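Local structure of putative aldehyde dehydrogenase AldY (Bacillus subtilis, 4DNG) at residues S9-K14 and V203-L208; E4-S9 and G187-K192; I147-P152 and V174-D179. The protein probably oxidises aldehydes to carboxylates with NAD(+) as the electron acceptor, and may help protect cells against stress from ethanol and related compounds. All coordinates share one frame; numbering follows the deposited sequence.

Contact 1: residues S9-K14 and V203-L208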
# COMPACT_ATOMS: atom_id res chain seq x y z
N SER A 9 -2.23 30.28 -7.31
CA SER A 9 -1.79 28.94 -7.58
C SER A 9 -0.55 29.07 -8.38
O SER A 9 -0.34 30.10 -9.03
CB SER A 9 -2.81 28.19 -8.41
OG SER A 9 -4.00 28.01 -7.68
N PHE A 10 0.29 28.05 -8.34
CA PHE A 10 1.44 27.99 -9.21
C PHE A 10 1.19 26.76 -10.06
O PHE A 10 1.35 25.64 -9.58
CB PHE A 10 2.74 27.90 -8.42
CG PHE A 10 3.99 27.98 -9.26
CD1 PHE A 10 4.53 29.20 -9.63
CD2 PHE A 10 4.66 26.83 -9.65
CE1 PHE A 10 5.69 29.28 -10.41
CE2 PHE A 10 5.83 26.90 -10.42
CZ PHE A 10 6.35 28.12 -10.79
N ILE A 11 0.76 27.01 -11.30
CA ILE A 11 0.49 25.98 -12.29
C ILE A 11 1.41 26.18 -13.51
O ILE A 11 1.61 27.30 -13.97
CB ILE A 11 -1.02 25.94 -12.68
CG1 ILE A 11 -1.89 25.75 -11.41
CG2 ILE A 11 -1.30 24.80 -13.64
CD1 ILE A 11 -3.36 26.14 -11.54
N ASN A 12 1.99 25.07 -13.98
CA ASN A 12 2.83 25.04 -15.19
C ASN A 12 3.83 26.17 -15.26
O ASN A 12 4.05 26.75 -16.32
CB ASN A 12 1.96 25.00 -16.46
CG ASN A 12 2.71 24.48 -17.69
OD1 ASN A 12 3.69 23.73 -17.60
ND2 ASN A 12 2.25 24.90 -18.86
N GLY A 13 4.41 26.51 -14.13
CA GLY A 13 5.47 27.50 -14.09
C GLY A 13 4.95 28.91 -14.00
O GLY A 13 5.72 29.85 -14.14
N LYS A 14 3.64 29.06 -13.76
CA LYS A 14 3.02 30.40 -13.70
C LYS A 14 2.14 30.63 -12.48
O LYS A 14 1.42 29.72 -12.02
CB LYS A 14 2.15 30.67 -14.93
CG LYS A 14 2.74 30.33 -16.29
CD LYS A 14 3.64 31.43 -16.79
CE LYS A 14 3.70 31.41 -18.31
NZ LYS A 14 4.31 32.66 -18.83
N VAL A 203 6.34 20.52 -13.12
CA VAL A 203 6.79 19.47 -12.19
C VAL A 203 6.25 19.67 -10.75
O VAL A 203 5.97 18.68 -10.07
CB VAL A 203 8.32 19.28 -12.18
CG1 VAL A 203 8.73 18.29 -11.10
CG2 VAL A 203 8.80 18.78 -13.53
N LEU A 204 6.12 20.92 -10.32
CA LEU A 204 5.43 21.27 -9.06
C LEU A 204 4.25 22.21 -9.28
O LEU A 204 4.43 23.37 -9.65
CB LEU A 204 6.38 21.91 -8.06
CG LEU A 204 5.67 22.35 -6.77
CD1 LEU A 204 4.94 21.16 -6.14
CD2 LEU A 204 6.62 22.99 -5.76
N ASN A 205 3.05 21.72 -9.01
CA ASN A 205 1.88 22.55 -9.13
C ASN A 205 1.22 22.73 -7.77
O ASN A 205 0.97 21.74 -7.07
CB ASN A 205 0.94 21.92 -10.15
CG ASN A 205 1.60 21.75 -11.51
OD1 ASN A 205 1.68 22.69 -12.30
ND2 ASN A 205 2.12 20.55 -11.77
N VAL A 206 0.97 23.98 -7.39
CA VAL A 206 0.36 24.28 -6.10
C VAL A 206 -1.01 24.93 -6.29
O VAL A 206 -1.12 26.04 -6.82
CB VAL A 206 1.25 25.19 -5.22
CG1 VAL A 206 0.49 25.60 -3.97
CG2 VAL A 206 2.56 24.50 -4.85
N MET A 207 -2.04 24.23 -5.82
CA MET A 207 -3.43 24.63 -5.98
C MET A 207 -3.97 25.39 -4.79
O MET A 207 -3.97 24.88 -3.66
CB MET A 207 -4.27 23.38 -6.15
CG MET A 207 -3.76 22.52 -7.30
SD MET A 207 -4.00 23.41 -8.85
CE MET A 207 -2.68 22.62 -9.75
N LEU A 208 -4.43 26.61 -5.05
CA LEU A 208 -5.13 27.39 -4.03
C LEU A 208 -6.61 27.27 -4.30
O LEU A 208 -7.13 27.81 -5.27
CB LEU A 208 -4.66 28.84 -4.05
CG LEU A 208 -3.56 29.14 -3.04
CD1 LEU A 208 -2.37 28.23 -3.24
CD2 LEU A 208 -3.13 30.60 -3.13
O HOH W 1 -5.86 29.64 -7.35
O HOH W 2 5.05 24.36 -12.44

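Contact 2: residues E4-S9 and G187-K192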
# COMPACT_ATOMS: atom_id res chain seq x y z
N GLU A 4 2.92 37.93 1.19
CA GLU A 4 1.50 38.07 0.86
C GLU A 4 1.26 38.35 -0.64
O GLU A 4 0.12 38.29 -1.11
CB GLU A 4 0.83 39.13 1.75
CG GLU A 4 1.43 40.53 1.68
CD GLU A 4 2.24 40.87 2.92
OE1 GLU A 4 3.48 40.85 2.85
OE2 GLU A 4 1.62 41.15 3.98
N THR A 5 2.31 38.66 -1.40
CA THR A 5 2.18 38.79 -2.85
C THR A 5 1.85 37.44 -3.50
O THR A 5 1.29 37.38 -4.60
CB THR A 5 3.45 39.42 -3.49
OG1 THR A 5 3.09 40.07 -4.71
CG2 THR A 5 4.52 38.38 -3.79
N LEU A 6 2.17 36.36 -2.78
CA LEU A 6 2.07 35.00 -3.28
C LEU A 6 0.73 34.39 -2.89
O LEU A 6 0.65 33.48 -2.07
CB LEU A 6 3.21 34.15 -2.70
CG LEU A 6 4.71 34.50 -2.77
CD1 LEU A 6 5.53 33.28 -2.35
CD2 LEU A 6 5.18 35.04 -4.12
N ASN A 7 -0.32 34.89 -3.51
CA ASN A 7 -1.67 34.46 -3.17
C ASN A 7 -2.33 33.70 -4.33
O ASN A 7 -3.56 33.54 -4.38
CB ASN A 7 -2.51 35.67 -2.75
CG ASN A 7 -2.36 36.83 -3.70
OD1 ASN A 7 -1.89 36.67 -4.82
ND2 ASN A 7 -2.74 38.02 -3.25
N LYS A 8 -1.50 33.22 -5.25
CA LYS A 8 -1.99 32.53 -6.44
C LYS A 8 -1.58 31.06 -6.45
O LYS A 8 -0.70 30.64 -5.69
CB LYS A 8 -1.47 33.22 -7.70
CG LYS A 8 -1.44 34.74 -7.61
CD LYS A 8 -1.96 35.40 -8.87
CE LYS A 8 -2.51 36.79 -8.56
NZ LYS A 8 -3.23 37.35 -9.74
N SER A 9 -2.23 30.28 -7.31
CA SER A 9 -1.79 28.94 -7.58
C SER A 9 -0.55 29.07 -8.38
O SER A 9 -0.34 30.10 -9.03
CB SER A 9 -2.81 28.19 -8.41
OG SER A 9 -4.00 28.01 -7.68
N GLY A 187 2.13 26.10 0.78
CA GLY A 187 2.19 25.98 -0.68
C GLY A 187 3.01 27.01 -1.43
O GLY A 187 3.98 26.67 -2.10
N THR A 188 2.64 28.27 -1.32
CA THR A 188 3.20 29.27 -2.25
C THR A 188 4.69 29.54 -2.05
O THR A 188 5.43 29.70 -3.03
CB THR A 188 2.41 30.59 -2.26
OG1 THR A 188 2.31 31.10 -0.92
CG2 THR A 188 1.02 30.38 -2.82
N ILE A 189 5.13 29.59 -0.79
CA ILE A 189 6.53 29.81 -0.47
C ILE A 189 7.37 28.67 -1.05
O ILE A 189 8.44 28.91 -1.64
CB ILE A 189 6.76 29.94 1.06
CG1 ILE A 189 6.22 31.26 1.56
CG2 ILE A 189 8.24 29.85 1.41
CD1 ILE A 189 6.11 31.31 3.07
N ILE A 190 6.86 27.45 -0.92
CA ILE A 190 7.52 26.26 -1.44
C ILE A 190 7.60 26.38 -2.97
O ILE A 190 8.68 26.18 -3.54
CB ILE A 190 6.80 24.97 -1.01
CG1 ILE A 190 7.22 24.61 0.40
CG2 ILE A 190 7.16 23.82 -1.93
CD1 ILE A 190 6.26 23.68 1.11
N ALA A 191 6.49 26.72 -3.61
CA ALA A 191 6.50 26.98 -5.07
C ALA A 191 7.52 28.05 -5.45
O ALA A 191 8.29 27.89 -6.41
CB ALA A 191 5.12 27.34 -5.57
N LYS A 192 7.56 29.13 -4.68
CA LYS A 192 8.55 30.18 -4.97
C LYS A 192 9.99 29.64 -4.90
O LYS A 192 10.85 29.99 -5.72
CB LYS A 192 8.34 31.38 -4.04
CG LYS A 192 9.25 32.56 -4.33
CD LYS A 192 8.70 33.53 -5.36
CE LYS A 192 9.78 34.50 -5.84
NZ LYS A 192 10.50 35.28 -4.77

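Contact 3: residues I147-P152 and V174-D179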
# COMPACT_ATOMS: atom_id res chain seq x y z
N ILE A 147 2.21 12.64 -8.38
CA ILE A 147 1.86 12.51 -6.97
C ILE A 147 0.76 13.53 -6.68
O ILE A 147 0.88 14.70 -7.06
CB ILE A 147 3.08 12.85 -6.06
CG1 ILE A 147 4.35 12.06 -6.46
CG2 ILE A 147 2.75 12.67 -4.58
CD1 ILE A 147 4.22 10.55 -6.41
N SER A 148 -0.32 13.07 -6.02
CA SER A 148 -1.33 13.94 -5.43
C SER A 148 -1.05 14.14 -3.95
O SER A 148 -1.07 13.20 -3.14
CB SER A 148 -2.73 13.39 -5.64
OG SER A 148 -3.69 14.44 -5.56
N SER A 149 -0.82 15.40 -3.59
CA SER A 149 -0.33 15.77 -2.26
C SER A 149 -1.27 16.77 -1.59
O SER A 149 -1.60 17.79 -2.19
CB SER A 149 1.06 16.36 -2.41
OG SER A 149 1.50 16.92 -1.21
N ILE A 150 -1.69 16.45 -0.36
CA ILE A 150 -2.66 17.24 0.41
C ILE A 150 -2.14 17.45 1.83
O ILE A 150 -1.78 16.48 2.51
CB ILE A 150 -4.01 16.53 0.52
CG1 ILE A 150 -4.60 16.26 -0.87
CG2 ILE A 150 -5.00 17.31 1.40
CD1 ILE A 150 -5.67 15.19 -0.89
N SER A 151 -2.11 18.70 2.28
CA SER A 151 -1.59 18.99 3.59
C SER A 151 -2.58 19.76 4.44
O SER A 151 -3.47 20.41 3.92
CB SER A 151 -0.22 19.65 3.51
OG SER A 151 -0.23 20.87 2.82
N PRO A 152 -2.44 19.69 5.78
CA PRO A 152 -3.42 20.31 6.63
C PRO A 152 -2.91 21.63 7.18
O PRO A 152 -1.83 22.06 6.81
CB PRO A 152 -3.54 19.27 7.77
CG PRO A 152 -2.10 18.79 7.94
CD PRO A 152 -1.42 18.98 6.58
N VAL A 174 4.09 16.67 -9.30
CA VAL A 174 3.31 16.84 -8.07
C VAL A 174 2.22 17.87 -8.29
O VAL A 174 2.47 18.98 -8.77
CB VAL A 174 4.21 17.33 -6.89
CG1 VAL A 174 3.44 17.46 -5.57
CG2 VAL A 174 5.40 16.40 -6.72
N VAL A 175 1.00 17.48 -7.94
CA VAL A 175 -0.06 18.45 -7.77
C VAL A 175 -0.38 18.52 -6.29
O VAL A 175 -0.75 17.51 -5.66
CB VAL A 175 -1.28 18.05 -8.57
CG1 VAL A 175 -2.46 18.97 -8.25
CG2 VAL A 175 -0.92 18.05 -10.04
N HIS A 176 -0.22 19.72 -5.74
CA HIS A 176 -0.23 19.93 -4.29
C HIS A 176 -1.29 20.90 -3.85
O HIS A 176 -1.42 21.99 -4.44
CB HIS A 176 1.12 20.44 -3.85
CG HIS A 176 1.24 20.61 -2.37
ND1 HIS A 176 1.04 19.60 -1.51
CD2 HIS A 176 1.54 21.73 -1.60
CE1 HIS A 176 1.18 20.04 -0.25
NE2 HIS A 176 1.49 21.35 -0.31
N LYS A 177 -2.05 20.52 -2.82
CA LYS A 177 -3.12 21.34 -2.27
C LYS A 177 -3.04 21.56 -0.76
O LYS A 177 -3.35 20.64 0.01
CB LYS A 177 -4.50 20.77 -2.60
CG LYS A 177 -5.63 21.70 -2.15
CD LYS A 177 -6.93 20.95 -1.94
CE LYS A 177 -7.94 21.83 -1.21
NZ LYS A 177 -7.52 22.05 0.21
N PRO A 178 -2.61 22.76 -0.32
CA PRO A 178 -2.56 23.05 1.10
C PRO A 178 -3.93 23.44 1.57
O PRO A 178 -4.80 23.67 0.76
CB PRO A 178 -1.65 24.29 1.19
CG PRO A 178 -1.77 24.96 -0.15
CD PRO A 178 -1.96 23.82 -1.13
N ASP A 179 -4.12 23.51 2.87
CA ASP A 179 -5.33 24.10 3.37
C ASP A 179 -5.21 25.57 2.96
O ASP A 179 -4.18 26.23 3.23
CB ASP A 179 -5.36 23.94 4.89
CG ASP A 179 -6.63 24.46 5.50
OD1 ASP A 179 -7.20 23.74 6.34
OD2 ASP A 179 -7.08 25.58 5.16

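Contact 1: residues S9-K14 and V203-L208
With chi1 at -66°, Ser9 sets its OG beside its own backbone N, anti to the carbonyl carbon, where it meets the N-H of Leu208; Asn205 places CG in the same way (chi1 -58°), and its OD1 takes the N-H of Asn12. Both bonds are nearly straight: Leu208 N to Ser9 OG is 3.0 Å, and Asn12 N lies 2.9 Å from Asn205 OD1, almost in line with the side-chain C=O. The amide of Asn205 works at both ends, because ND2 bonds Gly202 O. Between these outer links Phe10 and Val206 form an antiparallel hydrogen-bonded pair, Phe10 N to Val206 O 2.9 Å and Val206 N to Phe10 O 2.8 Å.

The bridge joins the first strand of a small beta hairpin, 9-11 with 14-16, to strand 204-206 of the larger mixed sheet. A type I' turn from Ile11 to Lys14 closes the hairpin. Asparagine readily adopts the left-handed backbone of position 12, and Gly13 suits the next, where a CB would press on the carbonyl O of Asn12.

Ile11 and Met207 cross at about a right angle. The flexible chain of Met207 bends at chi2, which swings SD to 3.9 Å from Ile11 CD1; CE lies 3.6 Å from Ile11 CG1. Met207 also touches Ala49 of helix 43-60. The Phe10 ring presents its edge to Leu204 O, with CD2 3.5 Å away; it meets Trp15 edge-to-face and rests on Ala191 and Glu195 of helix 183-196.

Contact 2: residues E4-S9 and G187-K192
Leu6 and Thr188 meet in two ways, through a hydrogen bond and through carbon. Thr188 OG1 donates to Leu6 O over 3.1 Å, reaching the carbonyl from slightly outside its plane, while Leu6 CB lies 3.7 Å from Thr188 CB. The methyl of the threonine is used as well: CG2 sits 3.4 Å from Lys8 O. A beta-branched residue with one hydroxyl and one methyl therefore suits this spot, since a single side chain meets the backbone of the N-terminal segment at two places.

With CG anti to the carbonyl carbon (chi1 -53°), Leu6 carries its branch point toward Lys192. Leu6 CD1 lies 3.8 Å from Lys192 CB. Leu6 CD2 is 4.0 Å from Lys192 CD. The leucine thus spans one helical turn, from residue 188 to residue 192, and crosses the lysine chain at about a right angle. Lysine serves here by its methylene groups, and its NZ hydrogen-bonds Tyr78 OH.

Leu6 is positioned at the centre of an inverse gamma turn, a tight bend just before strand 9-11. Its partner, helix 183-196, follows strand 173-177 and leads to strand 204-206, so the N-terminal segment docks on a connecting helix of the mixed sheet. Further out, Trp15 of strand 14-16 packs against Lys8, Thr188 and Ala191. Thr188 OG1 also has a weak hydrogen bond with Ile184 O, one turn back in its helix.

Across the two segments a buried leucine supplies most of the apolar contact and a neutral hydroxyl the polar one, so this docking probably depends little on charge.

Contact 3: residues I147-P152 and V174-D179
Val174 opens the pairing against Ile147: its CG2 lies 4.3 Å from Ile147 CB on the face that helix 156-169 covers. Val175 points to the other face, beside Ser148 and against Leu46 and Phe50 of helix 43-60, where a branched apolar side chain fits. Its backbone bonds both ways, N to Ile147 O at 2.9 Å and O to Ser149 N at 3.0 Å.

Histidine suits position 176 because its ring has a nitrogen on each side. CG is anti to the backbone N (chi1 -177°), and the ND1 edge faces Ser149 OG, 2.7 Å away; either atom could be the donor. The small serine fits beside the ring. A weak bond also runs from ND1 to Ser149 O. NE2 bonds Ser160 OG and Gly186 O, and Ser160 OG bonds Ser151 OG too.

Lys177 continues the ladder, N to Ser149 O at 2.8 Å and O to Ser151 N at 3.2 Å; its chain bends at chi4, and NZ donates to the O of Pro178, the next residue, from above the carbonyl plane. Asp179 sets CB against Pro152 C and bonds Gln181 N through OD2.

The parallel strands, joined through helix 156-169, form a beta-alpha-beta crossover of the Rossmann-like NAD-binding domain of aldehyde dehydrogenases, with the side chain of Pro152 about 5 Å from Gly231, which probably binds NAD(+), as in relatives.

How the contacts relate
All three contacts lie in one region of the mixed sheet. The centres of contacts 1 and 2 are about 9 Å apart, those of 1 and 3 about 11 Å, and those of 2 and 3 about 14 Å. Contact 1 uses strand 204-206, the parallel neighbour of strand 173-177 in contact 3, with probable backbone hydrogen bonds between Asn205, Met207 and His176. Helix 183-196, which connects these strands, carries contact 2. Along the chain the N-terminal segments 4-9 and 9-14, sharing Ser9, come first, then both halves of contact 3, then 187-192 and 203-208. The N-terminus thus joins a region built some 180 residues later, pairing with strand 204-206 and packing on helix 183-196.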